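Local coordinates for protein trichosurin (Trichosurus vulpecula, PDB 2RA6) that probably binds and carries small hydrophobic molecules as a secreted lipocalin of milk whey, and holds 4-ethylphenol in this crystal, at residues B[109-114]-B[141-146]; B[132-137]-B[159-164]. The protein carries 1 engineered substitution. All coordinates share one frame; numbering follows the deposited sequence.

Contact 1: residues B[109-114]-B[141-146]; sequences YAKFIF and KRFEED. With ETY (4-ethylphenol), chain P.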
loop_
_atom_site.group_PDB
_atom_site.type_symbol
_atom_site.label_atom_id
_atom_site.label_comp_id
_atom_site.label_asym_id
_atom_site.label_seq_id
_atom_site.Cartn_x
_atom_site.Cartn_y
_atom_site.Cartn_z
ATOM N N TYR B 109 14.300 -5.883 14.398
ATOM C CA TYR B 109 13.195 -6.438 13.624
ATOM C C TYR B 109 13.028 -5.732 12.292
ATOM O O TYR B 109 13.581 -4.660 12.069
ATOM C CB TYR B 109 11.882 -6.328 14.414
ATOM C CG TYR B 109 11.239 -4.948 14.413
ATOM C CD1 TYR B 109 10.337 -4.573 13.411
ATOM C CD2 TYR B 109 11.530 -4.019 15.407
ATOM C CE1 TYR B 109 9.745 -3.309 13.401
ATOM C CE2 TYR B 109 10.943 -2.752 15.406
ATOM C CZ TYR B 109 10.055 -2.402 14.404
ATOM O OH TYR B 109 9.481 -1.144 14.389
ATOM N N ALA B 110 12.256 -6.356 11.410
ATOM C CA ALA B 110 11.959 -5.787 10.110
ATOM C C ALA B 110 10.482 -6.022 9.842
ATOM O O ALA B 110 9.955 -7.111 10.097
ATOM C CB ALA B 110 12.795 -6.454 9.027
ATOM N N LYS B 111 9.813 -4.989 9.349
ATOM C CA LYS B 111 8.403 -5.089 9.008
ATOM C C LYS B 111 8.288 -4.884 7.506
ATOM O O LYS B 111 8.812 -3.914 6.958
ATOM C CB LYS B 111 7.607 -4.011 9.745
ATOM C CG LYS B 111 6.127 -3.984 9.414
ATOM C CD LYS B 111 5.442 -2.837 10.149
ATOM C CE LYS B 111 3.975 -2.732 9.781
ATOM N NZ LYS B 111 3.331 -1.595 10.498
ATOM N N PHE B 112 7.633 -5.818 6.834
ATOM C CA PHE B 112 7.435 -5.699 5.399
ATOM C C PHE B 112 5.952 -5.781 5.107
ATOM O O PHE B 112 5.291 -6.747 5.491
ATOM C CB PHE B 112 8.159 -6.818 4.651
ATOM C CG PHE B 112 9.636 -6.587 4.497
ATOM C CD1 PHE B 112 10.126 -5.746 3.499
ATOM C CD2 PHE B 112 10.535 -7.216 5.344
ATOM C CE1 PHE B 112 11.495 -5.539 3.346
ATOM C CE2 PHE B 112 11.905 -7.014 5.198
ATOM C CZ PHE B 112 12.383 -6.175 4.197
ATOM N N ILE B 113 5.434 -4.757 4.445
ATOM C CA ILE B 113 4.028 -4.731 4.073
ATOM C C ILE B 113 3.953 -4.971 2.577
ATOM O O ILE B 113 4.577 -4.259 1.788
ATOM C CB ILE B 113 3.367 -3.376 4.388
ATOM C CG1 ILE B 113 3.517 -3.047 5.875
ATOM C CG2 ILE B 113 1.890 -3.419 3.993
ATOM C CD1 ILE B 113 2.894 -4.065 6.807
ATOM N N PHE B 114 3.198 -5.994 2.201
ATOM C CA PHE B 114 3.006 -6.350 0.803
ATOM C C PHE B 114 1.621 -5.955 0.345
ATOM O O PHE B 114 0.631 -6.331 0.968
ATOM C CB PHE B 114 3.113 -7.861 0.607
ATOM C CG PHE B 114 4.509 -8.382 0.614
ATOM C CD1 PHE B 114 5.108 -8.791 -0.568
ATOM C CD2 PHE B 114 5.232 -8.458 1.796
ATOM C CE1 PHE B 114 6.411 -9.269 -0.574
ATOM C CE2 PHE B 114 6.535 -8.936 1.797
ATOM C CZ PHE B 114 7.122 -9.340 0.612
ATOM N N LYS B 141 3.007 -6.742 19.942
ATOM C CA LYS B 141 1.765 -6.056 20.298
ATOM C C LYS B 141 1.503 -4.864 19.387
ATOM O O LYS B 141 0.383 -4.669 18.909
ATOM C CB LYS B 141 1.817 -5.580 21.753
ATOM C CG LYS B 141 0.552 -4.863 22.214
ATOM C CD LYS B 141 0.710 -4.318 23.628
ATOM C CE LYS B 141 -0.558 -3.626 24.099
ATOM N NZ LYS B 141 -1.693 -4.583 24.191
ATOM N N ARG B 142 2.536 -4.063 19.154
ATOM C CA ARG B 142 2.404 -2.885 18.302
ATOM C C ARG B 142 2.067 -3.294 16.866
ATOM O O ARG B 142 1.188 -2.706 16.237
ATOM C CB ARG B 142 3.699 -2.072 18.346
ATOM C CG ARG B 142 3.658 -0.765 17.569
ATOM C CD ARG B 142 4.970 -0.002 17.726
ATOM N NE ARG B 142 6.120 -0.826 17.360
ATOM C CZ ARG B 142 7.383 -0.409 17.375
ATOM N NH1 ARG B 142 7.675 0.833 17.739
ATOM N NH2 ARG B 142 8.358 -1.238 17.030
ATOM N N PHE B 143 2.757 -4.313 16.365
ATOM C CA PHE B 143 2.527 -4.804 15.009
ATOM C C PHE B 143 1.086 -5.275 14.863
ATOM O O PHE B 143 0.386 -4.918 13.910
ATOM C CB PHE B 143 3.469 -5.976 14.720
ATOM C CG PHE B 143 3.248 -6.634 13.381
ATOM C CD1 PHE B 143 3.782 -6.089 12.218
ATOM C CD2 PHE B 143 2.546 -7.831 13.296
ATOM C CE1 PHE B 143 3.620 -6.736 10.983
ATOM C CE2 PHE B 143 2.377 -8.485 12.076
ATOM C CZ PHE B 143 2.913 -7.939 10.921
ATOM N N GLU B 144 0.646 -6.087 15.817
ATOM C CA GLU B 144 -0.708 -6.630 15.799
ATOM C C GLU B 144 -1.789 -5.562 15.940
ATOM O O GLU B 144 -2.805 -5.612 15.245
ATOM C CB GLU B 144 -0.833 -7.700 16.887
ATOM C CG GLU B 144 -0.153 -9.001 16.473
ATOM C CD GLU B 144 0.191 -9.909 17.634
ATOM O OE1 GLU B 144 -0.563 -9.924 18.629
ATOM O OE2 GLU B 144 1.216 -10.624 17.538
ATOM N N GLU B 145 -1.571 -4.590 16.821
ATOM C CA GLU B 145 -2.547 -3.525 17.011
ATOM C C GLU B 145 -2.614 -2.633 15.776
ATOM O O GLU B 145 -3.694 -2.185 15.389
ATOM C CB GLU B 145 -2.199 -2.687 18.243
ATOM C CG GLU B 145 -2.211 -3.482 19.533
ATOM C CD GLU B 145 -2.040 -2.606 20.755
ATOM O OE1 GLU B 145 -1.172 -1.707 20.725
ATOM O OE2 GLU B 145 -2.764 -2.827 21.747
ATOM N N ASP B 146 -1.468 -2.375 15.152
ATOM C CA ASP B 146 -1.467 -1.537 13.957
ATOM C C ASP B 146 -2.275 -2.208 12.861
ATOM O O ASP B 146 -2.959 -1.540 12.081
ATOM C CB ASP B 146 -0.046 -1.280 13.459
ATOM C CG ASP B 146 0.709 -0.313 14.341
ATOM O OD1 ASP B 146 0.051 0.518 15.006
ATOM O OD2 ASP B 146 1.952 -0.370 14.358
HETATM C C8 ETY P . 9.722 -10.171 2.877
HETATM C C7 ETY P . 10.331 -9.047 2.034
HETATM C CG ETY P . 11.139 -9.535 0.862
HETATM C C3 ETY P . 10.504 -9.985 -0.325
HETATM C C2 ETY P . 11.261 -10.442 -1.426
HETATM C C5 ETY P . 12.564 -9.556 0.920
HETATM C C6 ETY P . 13.330 -10.014 -0.177
HETATM C C1 ETY P . 12.669 -10.455 -1.346
HETATM O O1 ETY P . 13.404 -10.895 -2.414
#
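Tyr109 and Arg142 converge on one hydroxyl: Ser104 OG is hydrogen-bonded to both Tyr109 OH and Arg142 NH2. The pair itself also comes close, Tyr109 OH to Arg142 NH2 being 2.9 Å, but the angle is too poor for a direct bond, so the serine makes the polar link. This is the lipocalin packing of the long helix 137-148 against the outside of the antiparallel beta barrel. Here the segment axes pass 11.5 Å apart and run nearly parallel, at 14°. The tyrosine ring and the guanidinium are turned 56° against each other; a bend about chi3 of Arg142 (54°), after an extended start, swings the group to the phenol. Further along the strand, the extended aliphatic chain of Lys111 passes the edge of the Phe143 ring, with CG 4.0 Å from CE1. Lys111 NZ then ends 4.3 Å from Asp146 OD2, beyond salt-bridge range, and has a weak, long ion pair with Glu102. Such spacing would give the opposite charges a modest attraction at most. Phe143 also touches Ala126 of the neighbouring strand. On the other side of strand 109-118 lies the ligand pocket. The ethyl carbon C7 of 4-ethylphenol lies over the centre of the Phe112 ring, 3.5 Å above its plane, while C8 meets the Phe114 ring edge in plane, 3.5 Å from CZ.

Contact 2: residues B[132-137]-B[159-164]; sequences TPNLSN and DISEVD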
loop_
_atom_site.group_PDB
_atom_site.type_symbol
_atom_site.label_atom_id
_atom_site.label_comp_id
_atom_site.label_asym_id
_atom_site.label_seq_id
_atom_site.Cartn_x
_atom_site.Cartn_y
_atom_site.Cartn_z
ATOM N N THR B 132 15.863 -13.610 15.662
ATOM C CA THR B 132 15.728 -14.946 16.219
ATOM C C THR B 132 14.268 -15.378 16.018
ATOM O O THR B 132 13.439 -14.582 15.552
ATOM C CB THR B 132 16.113 -14.980 17.724
ATOM O OG1 THR B 132 15.126 -14.285 18.496
ATOM C CG2 THR B 132 17.476 -14.313 17.942
ATOM N N PRO B 133 13.928 -16.629 16.372
ATOM C CA PRO B 133 12.567 -17.154 16.207
ATOM C C PRO B 133 11.408 -16.390 16.833
ATOM O O PRO B 133 10.259 -16.580 16.436
ATOM C CB PRO B 133 12.671 -18.570 16.766
ATOM C CG PRO B 133 14.091 -18.932 16.498
ATOM C CD PRO B 133 14.814 -17.681 16.907
ATOM N N ASN B 134 11.691 -15.538 17.810
ATOM C CA ASN B 134 10.617 -14.795 18.467
ATOM C C ASN B 134 11.016 -13.334 18.638
ATOM O O ASN B 134 12.172 -12.970 18.433
ATOM C CB ASN B 134 10.325 -15.417 19.838
ATOM C CG ASN B 134 8.867 -15.269 20.262
ATOM O OD1 ASN B 134 8.152 -14.376 19.796
ATOM N ND2 ASN B 134 8.428 -16.140 21.168
ATOM N N LEU B 135 10.050 -12.498 19.011
ATOM C CA LEU B 135 10.290 -11.073 19.233
ATOM C C LEU B 135 9.608 -10.630 20.524
ATOM O O LEU B 135 8.700 -11.300 21.007
ATOM C CB LEU B 135 9.745 -10.239 18.067
ATOM C CG LEU B 135 10.616 -10.182 16.808
ATOM C CD1 LEU B 135 9.827 -9.566 15.667
ATOM C CD2 LEU B 135 11.874 -9.376 17.090
ATOM N N SER B 136 10.041 -9.494 21.060
ATOM C CA SER B 136 9.472 -8.971 22.298
ATOM C C SER B 136 7.970 -8.802 22.178
ATOM O O SER B 136 7.452 -8.505 21.098
ATOM C CB SER B 136 10.091 -7.618 22.650
ATOM O OG SER B 136 9.513 -6.574 21.896
ATOM N N ASN B 137 7.277 -8.993 23.295
ATOM C CA ASN B 137 5.831 -8.844 23.337
ATOM C C ASN B 137 5.452 -7.427 22.925
ATOM O O ASN B 137 4.426 -7.216 22.279
ATOM C CB ASN B 137 5.322 -9.150 24.751
ATOM C CG ASN B 137 5.391 -10.632 25.088
ATOM O OD1 ASN B 137 5.669 -11.012 26.233
ATOM N ND2 ASN B 137 5.123 -11.478 24.101
ATOM N N ASP B 159 0.720 -15.668 14.746
ATOM C CA ASP B 159 2.017 -15.572 15.407
ATOM C C ASP B 159 2.600 -16.968 15.231
ATOM O O ASP B 159 2.158 -17.908 15.889
ATOM C CB ASP B 159 1.824 -15.279 16.895
ATOM C CG ASP B 159 3.137 -15.139 17.641
ATOM O OD1 ASP B 159 4.142 -15.726 17.196
ATOM O OD2 ASP B 159 3.158 -14.453 18.685
ATOM N N ILE B 160 3.578 -17.124 14.347
ATOM C CA ILE B 160 4.130 -18.453 14.128
ATOM C C ILE B 160 5.331 -18.791 14.998
ATOM O O ILE B 160 5.941 -19.848 14.834
ATOM C CB ILE B 160 4.512 -18.678 12.660
ATOM C CG1 ILE B 160 5.631 -17.721 12.264
ATOM C CG2 ILE B 160 3.283 -18.504 11.769
ATOM C CD1 ILE B 160 6.291 -18.082 10.951
ATOM N N SER B 161 5.670 -17.901 15.924
ATOM C CA SER B 161 6.795 -18.150 16.818
ATOM C C SER B 161 6.419 -19.301 17.740
ATOM O O SER B 161 7.283 -19.944 18.334
ATOM C CB SER B 161 7.094 -16.910 17.664
ATOM O OG SER B 161 6.052 -16.681 18.599
ATOM N N GLU B 162 5.117 -19.555 17.842
ATOM C CA GLU B 162 4.588 -20.606 18.701
ATOM C C GLU B 162 4.182 -21.870 17.954
ATOM O O GLU B 162 3.430 -22.687 18.483
ATOM C CB GLU B 162 3.390 -20.063 19.483
ATOM C CG GLU B 162 2.328 -19.421 18.607
ATOM C CD GLU B 162 1.323 -18.613 19.408
ATOM O OE1 GLU B 162 1.749 -17.692 20.139
ATOM O OE2 GLU B 162 0.108 -18.890 19.303
ATOM N N VAL B 163 4.682 -22.035 16.732
ATOM C CA VAL B 163 4.353 -23.215 15.939
ATOM C C VAL B 163 5.597 -23.783 15.262
ATOM O O VAL B 163 6.535 -23.048 14.952
ATOM C CB VAL B 163 3.289 -22.882 14.863
ATOM C CG1 VAL B 163 3.869 -21.939 13.827
ATOM C CG2 VAL B 163 2.788 -24.161 14.207
ATOM N N ASP B 164 5.611 -25.097 15.053
ATOM C CA ASP B 164 6.743 -25.745 14.405
ATOM C C ASP B 164 6.610 -25.572 12.898
ATOM O O ASP B 164 5.713 -26.137 12.273
ATOM C CB ASP B 164 6.786 -27.237 14.754
ATOM C CG ASP B 164 7.993 -27.941 14.160
ATOM O OD1 ASP B 164 9.131 -27.494 14.417
ATOM O OD2 ASP B 164 7.808 -28.945 13.440
HETATM O O HOH W 1 5.350 -16.643 21.211
#
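Asn134 and Ser161 meet at the surface of the lipocalin barrel, where the loop leading into helix 137-148 passes the turn that follows the short strand 157-159. Their CA atoms are 5.3 Å apart, yet only 112 Å² is buried, evidence of a small contact. Its van der Waals part centres on Ser161 CB, which lies 3.4 Å from Pro133 O and 3.5 Å from Asn134 CG. The two segments share no direct hydrogen bond; the polar groups are held instead within their own segments, by Lys140 and by water. Asp159 OD1 accepts twice from Ser161, from the backbone N at 2.9 Å, which defines an Asx turn, and from OG at 2.6 Å, on the syn side and 25° out of the carboxylate plane. With chi1 at 69°, Ser161 OG stands between its own N and carbonyl carbon, within reach of that oxygen. Asn134 OD1 likewise accepts from Leu135 N, at 2.8 Å. Water supplies a link between the segments: one molecule donates to Ser161 OG (2.7 Å) and accepts from Asn134 ND2 (3.1 Å). Lys140 NZ of the helix supplies another, in a salt bridge with Asp159 OD2 and a hydrogen bond with Asn134 OD1. Were Ser161 replaced by an alanine, the water would probably lose its acceptor here and Asp159 OD1 would keep the backbone N as its one donor in the turn. With its proton given to Asp159 OD1, Ser161 OG acts as acceptor toward the water, which implies a solvent-mediated junction between a loop and an Asx turn.

How the contacts relate
From the N terminus, the chain first lays down segment 109-114 of strand 109-118, turns back through strand 121-130, and enters the loop 132-137. Segment 141-146 of helix 137-148 then closes contact 1 over the 26 intervening residues. Past the helix and strand 157-159, segment 159-164 closes contact 2, with 21 residues between its segments. The two closures cross: loop 132-137 falls between the halves of contact 1, and segment 141-146 between those of contact 2. Their centres lie 13 Å apart and they touch directly, Tyr109 CB packing 4.0 Å from Leu135 CD1. Contact 1 packs the helix against the barrel wall; contact 2 joins its approach to the C-terminal tail, which the disulfide Cys73-Cys166 secures further on.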